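Local coordinates for enoyl-CoA hydratase (Mycobacterium tuberculosis, PDB 5KJP), which probably catalyses the reversible hydration of the double bond in 2-enoyl-CoA thioesters during fatty acid metabolism, as a member of the crotonase superfamily, at residues A[108-112]-A[132-136]; A[126-132]-A[184-190]; A[101-105]-A[212-216]. One frame throughout, in Å; residues are numbered along the deposited sequence.

Contact 1: residues A[108-112]-A[132-136]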
ATOM      1  N   ALA A 108      -6.194  11.968 -17.877  1.00 11.63           N
ATOM      2  CA  ALA A 108      -5.199  12.980 -18.229  1.00 14.83           C
ATOM      3  C   ALA A 108      -5.553  14.301 -17.564  1.00 15.80           C
ATOM      4  O   ALA A 108      -6.470  15.009 -18.002  1.00 12.99           O
ATOM      5  CB  ALA A 108      -5.106  13.150 -19.747  1.00 13.58           C
ATOM      6  N   VAL A 109      -4.814  14.633 -16.511  1.00 13.45           N
ATOM      7  CA  VAL A 109      -5.198  15.718 -15.612  1.00 15.87           C
ATOM      8  C   VAL A 109      -4.387  16.991 -15.840  1.00 14.67           C
ATOM      9  O   VAL A 109      -3.157  16.969 -15.805  1.00 13.28           O
ATOM     10  CB  VAL A 109      -5.047  15.285 -14.138  1.00 15.33           C
ATOM     11  CG1 VAL A 109      -5.368  16.452 -13.187  1.00 12.23           C
ATOM     12  CG2 VAL A 109      -5.942  14.073 -13.848  1.00 16.35           C
ATOM     13  N   GLU A 110      -5.107  18.078 -16.093  1.00 12.71           N
ATOM     14  CA  GLU A 110      -4.575  19.439 -16.083  1.00 12.29           C
ATOM     15  C   GLU A 110      -5.321  20.211 -14.997  1.00 17.68           C
ATOM     16  O   GLU A 110      -6.461  19.866 -14.655  1.00 13.76           O
ATOM     17  CB  GLU A 110      -4.766  20.139 -17.439  1.00 13.71           C
ATOM     18  CG  GLU A 110      -4.168  19.427 -18.653  1.00 14.07           C
ATOM     19  CD  GLU A 110      -2.701  19.760 -18.891  1.00 20.20           C
ATOM     20  OE1 GLU A 110      -2.156  20.651 -18.201  1.00 18.05           O
ATOM     21  OE2 GLU A 110      -2.097  19.133 -19.790  1.00 16.97           O
ATOM     22  N   GLY A 111      -4.695  21.262 -14.471  1.00 17.78           N
ATOM     23  CA  GLY A 111      -5.359  22.157 -13.537  1.00 16.06           C
ATOM     24  C   GLY A 111      -5.863  21.422 -12.309  1.00 18.64           C
ATOM     25  O   GLY A 111      -5.145  20.614 -11.736  1.00 17.90           O
ATOM     26  N   TYR A 112      -7.106  21.674 -11.917  1.00 15.43           N
ATOM     27  CA  TYR A 112      -7.644  21.043 -10.717  1.00 18.64           C
ATOM     28  C   TYR A 112      -8.501  19.817 -11.008  1.00 19.38           C
ATOM     29  O   TYR A 112      -9.383  19.850 -11.875  1.00 17.07           O
ATOM     30  CB  TYR A 112      -8.474  22.044  -9.912  1.00 20.47           C
ATOM     31  CG  TYR A 112      -7.648  23.064  -9.173  1.00 28.98           C
ATOM     32  CD1 TYR A 112      -7.025  22.742  -7.975  1.00 32.15           C
ATOM     33  CD2 TYR A 112      -7.491  24.351  -9.670  1.00 40.37           C
ATOM     34  CE1 TYR A 112      -6.267  23.670  -7.291  1.00 41.90           C
ATOM     35  CE2 TYR A 112      -6.733  25.289  -8.991  1.00 49.10           C
ATOM     36  CZ  TYR A 112      -6.123  24.940  -7.801  1.00 50.38           C
ATOM     37  OH  TYR A 112      -5.366  25.864  -7.116  1.00 62.28           O
ATOM     38  N   ASP A 132       1.762  21.068 -12.861  1.00 18.67           N
ATOM     39  CA  ASP A 132       1.133  22.155 -12.116  1.00 19.93           C
ATOM     40  C   ASP A 132      -0.323  21.849 -11.777  1.00 20.87           C
ATOM     41  O   ASP A 132      -1.078  22.745 -11.399  1.00 22.76           O
ATOM     42  CB  ASP A 132       1.229  23.468 -12.900  1.00 20.13           C
ATOM     43  CG  ASP A 132       0.526  23.402 -14.242  1.00 24.36           C
ATOM     44  OD1 ASP A 132       0.225  22.282 -14.708  1.00 21.70           O
ATOM     45  OD2 ASP A 132       0.288  24.473 -14.837  1.00 27.20           O
ATOM     46  N   SER A 133      -0.715  20.587 -11.900  1.00 17.00           N
ATOM     47  CA  SER A 133      -2.079  20.206 -11.552  1.00 15.11           C
ATOM     48  C   SER A 133      -2.167  19.861 -10.062  1.00 15.81           C
ATOM     49  O   SER A 133      -1.146  19.775  -9.371  1.00 15.54           O
ATOM     50  CB  SER A 133      -2.565  19.033 -12.415  1.00 15.04           C
ATOM     51  OG  SER A 133      -1.830  17.844 -12.179  1.00 16.61           O
ATOM     52  N   ALA A 134      -3.383  19.677  -9.565  1.00 16.09           N
ATOM     53  CA  ALA A 134      -3.574  19.322  -8.160  1.00 15.62           C
ATOM     54  C   ALA A 134      -4.829  18.490  -7.957  1.00 15.80           C
ATOM     55  O   ALA A 134      -5.810  18.615  -8.706  1.00 16.08           O
ATOM     56  CB  ALA A 134      -3.632  20.569  -7.304  1.00 19.46           C
ATOM     57  N   PHE A 135      -4.777  17.646  -6.931  1.00 13.88           N
ATOM     58  CA  PHE A 135      -5.882  16.783  -6.530  1.00 11.25           C
ATOM     59  C   PHE A 135      -6.368  17.198  -5.150  1.00 12.03           C
ATOM     60  O   PHE A 135      -5.760  18.045  -4.505  1.00 16.12           O
ATOM     61  CB  PHE A 135      -5.440  15.314  -6.518  1.00 12.52           C
ATOM     62  CG  PHE A 135      -4.921  14.837  -7.843  1.00 14.17           C
ATOM     63  CD1 PHE A 135      -3.610  15.099  -8.228  1.00 13.61           C
ATOM     64  CD2 PHE A 135      -5.748  14.153  -8.716  1.00 11.68           C
ATOM     65  CE1 PHE A 135      -3.135  14.682  -9.463  1.00 16.42           C
ATOM     66  CE2 PHE A 135      -5.279  13.727  -9.951  1.00 15.60           C
ATOM     67  CZ  PHE A 135      -3.970  13.995 -10.326  1.00 15.73           C
ATOM     68  N   GLY A 136      -7.459  16.600  -4.695  1.00 13.21           N
ATOM     69  CA  GLY A 136      -7.937  16.864  -3.353  1.00 12.26           C
ATOM     70  C   GLY A 136      -9.358  16.385  -3.158  1.00 14.72           C
ATOM     71  O   GLY A 136     -10.128  16.242  -4.123  1.00 15.15           O
TER
HETATM   72  O   HOH W   1      -2.226  22.038 -15.877  1.00 17.83           O

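Contact 2: residues A[126-132]-A[184-190]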
ATOM      1  N   LEU A 126      -5.070   4.524 -14.411  1.00 11.85           N
ATOM      2  CA  LEU A 126      -3.785   5.187 -14.521  1.00  9.23           C
ATOM      3  C   LEU A 126      -4.030   6.682 -14.585  1.00 15.68           C
ATOM      4  O   LEU A 126      -5.057   7.126 -15.114  1.00 12.99           O
ATOM      5  CB  LEU A 126      -3.038   4.716 -15.768  1.00  9.56           C
ATOM      6  CG  LEU A 126      -2.818   3.210 -15.909  1.00 13.03           C
ATOM      7  CD1 LEU A 126      -2.289   2.860 -17.281  1.00 19.74           C
ATOM      8  CD2 LEU A 126      -1.851   2.737 -14.833  1.00 12.93           C
ATOM      9  N   ILE A 127      -3.095   7.455 -14.043  1.00 11.69           N
ATOM     10  CA  ILE A 127      -3.209   8.904 -14.078  1.00  9.54           C
ATOM     11  C   ILE A 127      -1.956   9.548 -14.656  1.00 12.05           C
ATOM     12  O   ILE A 127      -0.835   9.308 -14.195  1.00 13.53           O
ATOM     13  CB  ILE A 127      -3.476   9.483 -12.668  1.00 12.69           C
ATOM     14  CG1 ILE A 127      -4.788   8.927 -12.096  1.00 11.68           C
ATOM     15  CG2 ILE A 127      -3.506  11.019 -12.721  1.00 15.69           C
ATOM     16  CD1 ILE A 127      -5.050   9.312 -10.631  1.00 10.79           C
ATOM     17  N   VAL A 128      -2.162  10.355 -15.688  1.00 11.88           N
ATOM     18  CA  VAL A 128      -1.135  11.245 -16.203  1.00 11.77           C
ATOM     19  C   VAL A 128      -1.518  12.652 -15.786  1.00 14.03           C
ATOM     20  O   VAL A 128      -2.645  13.088 -16.036  1.00 15.45           O
ATOM     21  CB  VAL A 128      -1.020  11.153 -17.735  1.00 12.87           C
ATOM     22  CG1 VAL A 128       0.014  12.154 -18.255  1.00 13.36           C
ATOM     23  CG2 VAL A 128      -0.666   9.722 -18.145  1.00 14.90           C
ATOM     24  N   ALA A 129      -0.612  13.363 -15.127  1.00 13.32           N
ATOM     25  CA  ALA A 129      -0.965  14.688 -14.630  1.00 17.26           C
ATOM     26  C   ALA A 129       0.095  15.733 -14.954  1.00 12.33           C
ATOM     27  O   ALA A 129       1.300  15.466 -14.873  1.00 14.18           O
ATOM     28  CB  ALA A 129      -1.211  14.633 -13.119  1.00 13.50           C
ATOM     29  N   ALA A 130      -0.363  16.923 -15.323  1.00 13.72           N
ATOM     30  CA  ALA A 130       0.533  18.056 -15.519  1.00 18.85           C
ATOM     31  C   ALA A 130       1.241  18.388 -14.212  1.00 14.42           C
ATOM     32  O   ALA A 130       0.677  18.216 -13.137  1.00 15.32           O
ATOM     33  CB  ALA A 130      -0.237  19.267 -16.035  1.00 17.11           C
ATOM     34  N   ARG A 131       2.477  18.868 -14.307  1.00 17.91           N
ATOM     35  CA  ARG A 131       3.273  19.169 -13.122  1.00 18.37           C
ATOM     36  C   ARG A 131       2.652  20.273 -12.271  1.00 20.50           C
ATOM     37  O   ARG A 131       2.976  20.408 -11.092  1.00 24.91           O
ATOM     38  CB  ARG A 131       4.699  19.559 -13.529  1.00 24.84           C
ATOM     39  CG  ARG A 131       5.504  18.395 -14.075  1.00 29.22           C
ATOM     40  CD  ARG A 131       6.945  18.781 -14.391  1.00 39.64           C
ATOM     41  NE  ARG A 131       7.700  17.614 -14.842  1.00 46.30           N
ATOM     42  CZ  ARG A 131       8.328  16.774 -14.026  1.00 44.43           C
ATOM     43  NH1 ARG A 131       8.305  16.981 -12.714  1.00 38.69           N
ATOM     44  NH2 ARG A 131       8.986  15.733 -14.521  1.00 48.74           N
ATOM     45  N   ASP A 132       1.762  21.068 -12.861  1.00 18.67           N
ATOM     46  CA  ASP A 132       1.133  22.155 -12.116  1.00 19.93           C
ATOM     47  C   ASP A 132      -0.323  21.849 -11.777  1.00 20.87           C
ATOM     48  O   ASP A 132      -1.078  22.745 -11.399  1.00 22.76           O
ATOM     49  CB  ASP A 132       1.229  23.468 -12.900  1.00 20.13           C
ATOM     50  CG  ASP A 132       0.526  23.402 -14.242  1.00 24.36           C
ATOM     51  OD1 ASP A 132       0.225  22.282 -14.708  1.00 21.70           O
ATOM     52  OD2 ASP A 132       0.288  24.473 -14.837  1.00 27.20           O
ATOM     53  N   VAL A 184       0.079   9.355  -9.234  1.00 14.00           N
ATOM     54  CA  VAL A 184       0.283   9.792 -10.608  1.00 13.88           C
ATOM     55  C   VAL A 184       1.364   8.932 -11.260  1.00 13.23           C
ATOM     56  O   VAL A 184       2.486   8.842 -10.762  1.00 14.02           O
ATOM     57  CB  VAL A 184       0.682  11.286 -10.674  1.00 16.31           C
ATOM     58  CG1 VAL A 184       1.200  11.642 -12.059  1.00 15.58           C
ATOM     59  CG2 VAL A 184      -0.506  12.185 -10.282  1.00 12.99           C
ATOM     60  N   ASN A 185       1.014   8.290 -12.369  1.00 11.42           N
ATOM     61  CA  ASN A 185       1.953   7.458 -13.113  1.00 13.48           C
ATOM     62  C   ASN A 185       2.997   8.267 -13.871  1.00 16.83           C
ATOM     63  O   ASN A 185       4.189   7.952 -13.853  1.00 16.08           O
ATOM     64  CB  ASN A 185       1.187   6.576 -14.099  1.00 16.87           C
ATOM     65  CG  ASN A 185       0.268   5.605 -13.403  1.00 18.29           C
ATOM     66  OD1 ASN A 185      -0.887   5.923 -13.099  1.00 14.46           O
ATOM     67  ND2 ASN A 185       0.781   4.414 -13.128  1.00 13.50           N
ATOM     68  N   VAL A 186       2.530   9.309 -14.548  1.00 14.43           N
ATOM     69  CA  VAL A 186       3.370  10.112 -15.420  1.00 15.39           C
ATOM     70  C   VAL A 186       3.151  11.593 -15.144  1.00 14.75           C
ATOM     71  O   VAL A 186       2.015  12.073 -15.178  1.00 15.29           O
ATOM     72  CB  VAL A 186       3.064   9.817 -16.916  1.00 22.40           C
ATOM     73  CG1 VAL A 186       3.849  10.765 -17.835  1.00 21.58           C
ATOM     74  CG2 VAL A 186       3.355   8.347 -17.248  1.00 26.63           C
ATOM     75  N   LEU A 187       4.230  12.307 -14.846  1.00 15.75           N
ATOM     76  CA  LEU A 187       4.180  13.760 -14.745  1.00 15.34           C
ATOM     77  C   LEU A 187       4.466  14.362 -16.107  1.00 23.25           C
ATOM     78  O   LEU A 187       5.460  14.012 -16.743  1.00 24.03           O
ATOM     79  CB  LEU A 187       5.190  14.282 -13.729  1.00 19.96           C
ATOM     80  CG  LEU A 187       4.827  14.209 -12.253  1.00 18.75           C
ATOM     81  CD1 LEU A 187       6.059  14.576 -11.430  1.00 26.08           C
ATOM     82  CD2 LEU A 187       3.655  15.146 -11.953  1.00 16.24           C
ATOM     83  N   ALA A 188       3.598  15.261 -16.550  1.00 17.85           N
ATOM     84  CA  ALA A 188       3.745  15.884 -17.858  1.00 18.64           C
ATOM     85  C   ALA A 188       3.998  17.376 -17.718  1.00 20.95           C
ATOM     86  O   ALA A 188       3.646  17.979 -16.704  1.00 19.01           O
ATOM     87  CB  ALA A 188       2.497  15.634 -18.709  1.00 14.00           C
ATOM     88  N   GLU A 189       4.633  17.969 -18.728  1.00 17.79           N
ATOM     89  CA  GLU A 189       4.734  19.421 -18.798  1.00 23.00           C
ATOM     90  C   GLU A 189       3.317  19.982 -18.858  1.00 17.60           C
ATOM     91  O   GLU A 189       2.432  19.351 -19.439  1.00 16.61           O
ATOM     92  CB  GLU A 189       5.553  19.869 -20.016  1.00 26.43           C
ATOM     93  CG  GLU A 189       7.048  19.563 -19.919  1.00 33.87           C
ATOM     94  CD  GLU A 189       7.653  20.071 -18.630  1.00 39.70           C
ATOM     95  OE1 GLU A 189       7.467  21.265 -18.320  1.00 55.45           O
ATOM     96  OE2 GLU A 189       8.301  19.274 -17.919  1.00 48.77           O
ATOM     97  N   PRO A 190       3.090  21.145 -18.228  1.00 19.81           N
ATOM     98  CA  PRO A 190       1.778  21.802 -18.259  1.00 21.74           C
ATOM     99  C   PRO A 190       1.221  21.913 -19.677  1.00 23.25           C
ATOM    100  O   PRO A 190       1.922  22.368 -20.585  1.00 18.44           O
ATOM    101  CB  PRO A 190       2.069  23.183 -17.670  1.00 22.52           C
ATOM    102  CG  PRO A 190       3.192  22.929 -16.719  1.00 27.03           C
ATOM    103  CD  PRO A 190       4.049  21.875 -17.380  1.00 25.29           C
TER

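Contact 3: residues A[101-105]-A[212-216]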
ATOM      1  N   PRO A 101     -14.909   0.961 -16.018  1.00 16.19           N
ATOM      2  CA  PRO A 101     -14.915   0.169 -17.252  1.00 18.95           C
ATOM      3  C   PRO A 101     -14.085  -1.105 -17.132  1.00 20.74           C
ATOM      4  O   PRO A 101     -13.235  -1.223 -16.243  1.00 15.46           O
ATOM      5  CB  PRO A 101     -14.292   1.118 -18.284  1.00 16.35           C
ATOM      6  CG  PRO A 101     -13.413   2.011 -17.468  1.00 15.79           C
ATOM      7  CD  PRO A 101     -14.146   2.214 -16.166  1.00 16.99           C
ATOM      8  N   THR A 102     -14.341  -2.048 -18.030  1.00 18.46           N
ATOM      9  CA  THR A 102     -13.560  -3.272 -18.128  1.00 23.63           C
ATOM     10  C   THR A 102     -12.196  -3.011 -18.765  1.00 19.45           C
ATOM     11  O   THR A 102     -11.166  -3.472 -18.275  1.00 19.05           O
ATOM     12  CB  THR A 102     -14.324  -4.321 -18.934  1.00 21.99           C
ATOM     13  OG1 THR A 102     -15.544  -4.629 -18.248  1.00 26.00           O
ATOM     14  CG2 THR A 102     -13.493  -5.593 -19.118  1.00 23.40           C
ATOM     15  N   LYS A 103     -12.199  -2.256 -19.856  1.00 15.23           N
ATOM     16  CA  LYS A 103     -10.963  -1.920 -20.554  1.00 15.05           C
ATOM     17  C   LYS A 103     -10.201  -0.828 -19.792  1.00 14.70           C
ATOM     18  O   LYS A 103     -10.788  -0.133 -18.968  1.00 13.67           O
ATOM     19  CB  LYS A 103     -11.281  -1.492 -21.987  1.00 14.80           C
ATOM     20  CG  LYS A 103     -11.820  -2.642 -22.834  1.00 16.87           C
ATOM     21  CD  LYS A 103     -12.233  -2.185 -24.233  1.00 16.30           C
ATOM     22  CE  LYS A 103     -12.893  -3.324 -24.995  1.00 19.88           C
ATOM     23  NZ  LYS A 103     -13.542  -2.851 -26.250  1.00 19.95           N
ATOM     24  N   PRO A 104      -8.887  -0.684 -20.048  1.00 14.45           N
ATOM     25  CA  PRO A 104      -8.112   0.315 -19.298  1.00 15.74           C
ATOM     26  C   PRO A 104      -8.557   1.755 -19.561  1.00 12.68           C
ATOM     27  O   PRO A 104      -8.926   2.133 -20.678  1.00 12.05           O
ATOM     28  CB  PRO A 104      -6.672   0.094 -19.789  1.00 13.52           C
ATOM     29  CG  PRO A 104      -6.659  -1.294 -20.329  1.00 17.12           C
ATOM     30  CD  PRO A 104      -8.025  -1.507 -20.915  1.00 15.00           C
ATOM     31  N   LEU A 105      -8.535   2.543 -18.494  1.00 11.22           N
ATOM     32  CA  LEU A 105      -8.882   3.948 -18.548  1.00 10.92           C
ATOM     33  C   LEU A 105      -7.764   4.774 -17.935  1.00 13.29           C
ATOM     34  O   LEU A 105      -7.332   4.523 -16.806  1.00 12.35           O
ATOM     35  CB  LEU A 105     -10.197   4.205 -17.810  1.00 11.58           C
ATOM     36  CG  LEU A 105     -10.628   5.663 -17.672  1.00 10.94           C
ATOM     37  CD1 LEU A 105     -10.898   6.307 -19.039  1.00 13.61           C
ATOM     38  CD2 LEU A 105     -11.850   5.746 -16.764  1.00 12.40           C
ATOM     39  N   VAL A 212      -4.379  -7.876 -21.806  1.00 14.79           N
ATOM     40  CA  VAL A 212      -4.471  -6.600 -21.102  1.00 19.01           C
ATOM     41  C   VAL A 212      -5.727  -6.545 -20.226  1.00 14.43           C
ATOM     42  O   VAL A 212      -5.660  -6.176 -19.048  1.00 14.05           O
ATOM     43  CB  VAL A 212      -4.465  -5.420 -22.106  1.00 18.24           C
ATOM     44  CG1 VAL A 212      -4.965  -4.141 -21.451  1.00 16.29           C
ATOM     45  CG2 VAL A 212      -3.058  -5.224 -22.691  1.00 13.45           C
ATOM     46  N   VAL A 213      -6.863  -6.943 -20.787  1.00 13.45           N
ATOM     47  CA  VAL A 213      -8.117  -6.884 -20.045  1.00 14.60           C
ATOM     48  C   VAL A 213      -8.092  -7.890 -18.898  1.00 17.71           C
ATOM     49  O   VAL A 213      -8.533  -7.581 -17.788  1.00 17.00           O
ATOM     50  CB  VAL A 213      -9.334  -7.137 -20.960  1.00 18.16           C
ATOM     51  CG1 VAL A 213     -10.549  -7.588 -20.154  1.00 16.73           C
ATOM     52  CG2 VAL A 213      -9.651  -5.879 -21.770  1.00 19.98           C
ATOM     53  N   ALA A 214      -7.548  -9.079 -19.155  1.00 16.19           N
ATOM     54  CA  ALA A 214      -7.442 -10.102 -18.115  1.00 16.39           C
ATOM     55  C   ALA A 214      -6.512  -9.660 -17.000  1.00 15.09           C
ATOM     56  O   ALA A 214      -6.747  -9.955 -15.829  1.00 15.61           O
ATOM     57  CB  ALA A 214      -6.957 -11.421 -18.703  1.00 15.27           C
ATOM     58  N   THR A 215      -5.450  -8.954 -17.369  1.00 12.19           N
ATOM     59  CA  THR A 215      -4.477  -8.479 -16.393  1.00 14.23           C
ATOM     60  C   THR A 215      -5.127  -7.461 -15.460  1.00 16.00           C
ATOM     61  O   THR A 215      -4.977  -7.535 -14.236  1.00 13.18           O
ATOM     62  CB  THR A 215      -3.248  -7.868 -17.087  1.00 13.32           C
ATOM     63  OG1 THR A 215      -2.513  -8.911 -17.743  1.00 17.23           O
ATOM     64  CG2 THR A 215      -2.337  -7.194 -16.070  1.00 13.84           C
ATOM     65  N   LYS A 216      -5.873  -6.528 -16.041  1.00 16.02           N
ATOM     66  CA  LYS A 216      -6.587  -5.543 -15.242  1.00 16.72           C
ATOM     67  C   LYS A 216      -7.612  -6.229 -14.347  1.00 15.95           C
ATOM     68  O   LYS A 216      -7.756  -5.890 -13.171  1.00 15.77           O
ATOM     69  CB  LYS A 216      -7.271  -4.501 -16.131  1.00 12.50           C
ATOM     70  CG  LYS A 216      -8.252  -3.625 -15.372  1.00 16.37           C
ATOM     71  CD  LYS A 216      -8.793  -2.473 -16.210  1.00 14.50           C
ATOM     72  CE  LYS A 216      -9.995  -1.843 -15.520  1.00 13.83           C
ATOM     73  NZ  LYS A 216     -10.448  -0.583 -16.189  1.00 15.78           N
TER
HETATM   74  O   HOH W   2     -10.550  -5.722 -16.837  1.00 15.82           O

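Contact 1: residues A[108-112]-A[132-136]
The side chain of Val-109 lies against both Ser-133 and Phe-135. Its CG1 is 3.9 Å from Ser-133 CB, and its CG2 is 4.0 Å from Phe-135 CE2. The Phe-135 ring also packs on Ile-127 and Ala-129 of the neighbouring strand. Gly-111, with positive phi, turns the chain out of strand 105-109. Its carbonyl then accepts the one direct hydrogen bond between the segments, Ala-134 N to Gly-111 O at 2.9 Å. This begins a short parallel pairing of Tyr-112 with Ala-134, whose side chains share a face and meet at 4.1 Å between Tyr-112 CE1 and Ala-134 CB. At the other end, water 1 joins Glu-110 OE1 (2.7 Å), Gly-111 N (2.9 Å) and Asp-132 OD1 (2.7 Å). It bridges two like charges, and Glu-110 is also held by the backbone of Gly-191 and Ala-193. Two successive strands of the main sheet here turn into a second, smaller sheet side by side, as in the repeated beta-beta-alpha turns of the crotonase spiral.

Contact 2: residues A[126-132]-A[184-190]
Arg-131, Leu-187 and Asn-185 lose the most surface in this pairing. Arg-131 follows the end of strand 126-130. Its backbone N donates to Ala-188 O at 2.8 Å. Its guanidinium lays one face over Leu-187 CB, and its NH1 is 3.5 Å from Leu-187 CD1. A salt bridge runs from Arg-131 NE to Glu-189 OE2 at 3.5 Å, while NH1 is paired with Glu-176 of helix 175-180. Leu-187 also rests on that helix. It pairs with Ala-129 and shares its face of the sheet.

Asn-185 sits at the other end, just before strand 186-188. Its backbone is kinked into helical angles, so the regular strand pattern fails here and the side chain fills in. OD1 of Asn-185 accepts from Ile-127 N at 2.8 Å, and Asn-185 N returns a bond to Ile-127 O, also 2.8 Å. Val-186 N adds a weak bond to Ile-127 O at 3.4 Å. ND2 of Asn-185 reaches Glu-165 and Ala-161 of the second subunit.

Between these ends the pairing is regular. Ala-129 N bonds to Val-186 O and Ala-188 N to Ala-129 O, both at 2.9 Å. Val-128, Val-186, Ala-130 and Ala-188 point to one face, where Val-128 meets helix 193-205. The strands run parallel at 26°, with axes 4.6 Å apart. Strand 186-188 thus closes one edge of the main sheet within the chain, after a long connection that holds several helices and two short strands of the smaller sheet, in the spiral core of the crotonase fold.

Contact 3: residues A[101-105]-A[212-216]
Residues 101-105 form a loop that leads into strand 105-109, and residues 212-216 make about one turn inside helix 209-221. The loop is mostly extended. Thr-102 alone has helical backbone angles, and the bend lets the carbonyls of Pro-101 and Lys-103 converge on one point. The closest CA pair is Lys-103 with Val-213, at 5.7 Å. Within the helix, Lys-216 N bonds to Val-212 O at 3.0 Å. Water 2 links the two backbones, donating to Thr-102 O (2.7 Å) and to Val-213 O (2.9 Å).

The helix belongs to the C-terminal helical part that, in crotonases, packs on the spiral core and takes part in trimer formation. Here the assembly also has three chains. Pro-104 and Val-212 both touch Leu-168 of the second subunit.

Lys-216 is the chief side chain of the contact. It is fully extended, with all four chi angles t. Its NZ donates to Pro-101 O at 2.9 Å and to Lys-103 O at 2.8 Å. Its charge is met by Asp-125, which also accepts from the backbone of Leu-105. Carbon contacts lie apart from this buried ammonium group, at Val-212 and Val-213. Pro-104 CG is 3.5 Å from Val-212 CG1. Thr-102 CG2 is 3.7 Å from Val-213 CG1, and Lys-103 CG is 4.0 Å from Val-213 CG2.

Overall arrangement
From the N terminus, the first segment reached is 101-105 of contact 3. It runs into strand 105-109 and so to 108-112 of contact 1. Contact 1 closes a short loop holding helix 116-123 and strand 126-130. That strand then opens the longer loop closed by contact 2 at 184-190. Contacts 1 and 2 cross, share Asp-132, and have centres about 8 Å apart. Both nest inside the loop of 106 residues closed by contact 3, whose centre lies more than 20 Å from theirs. Contacts 1 and 2 join neighbouring strands and layers of the core. Contact 3 ties the core to the C-terminal helices.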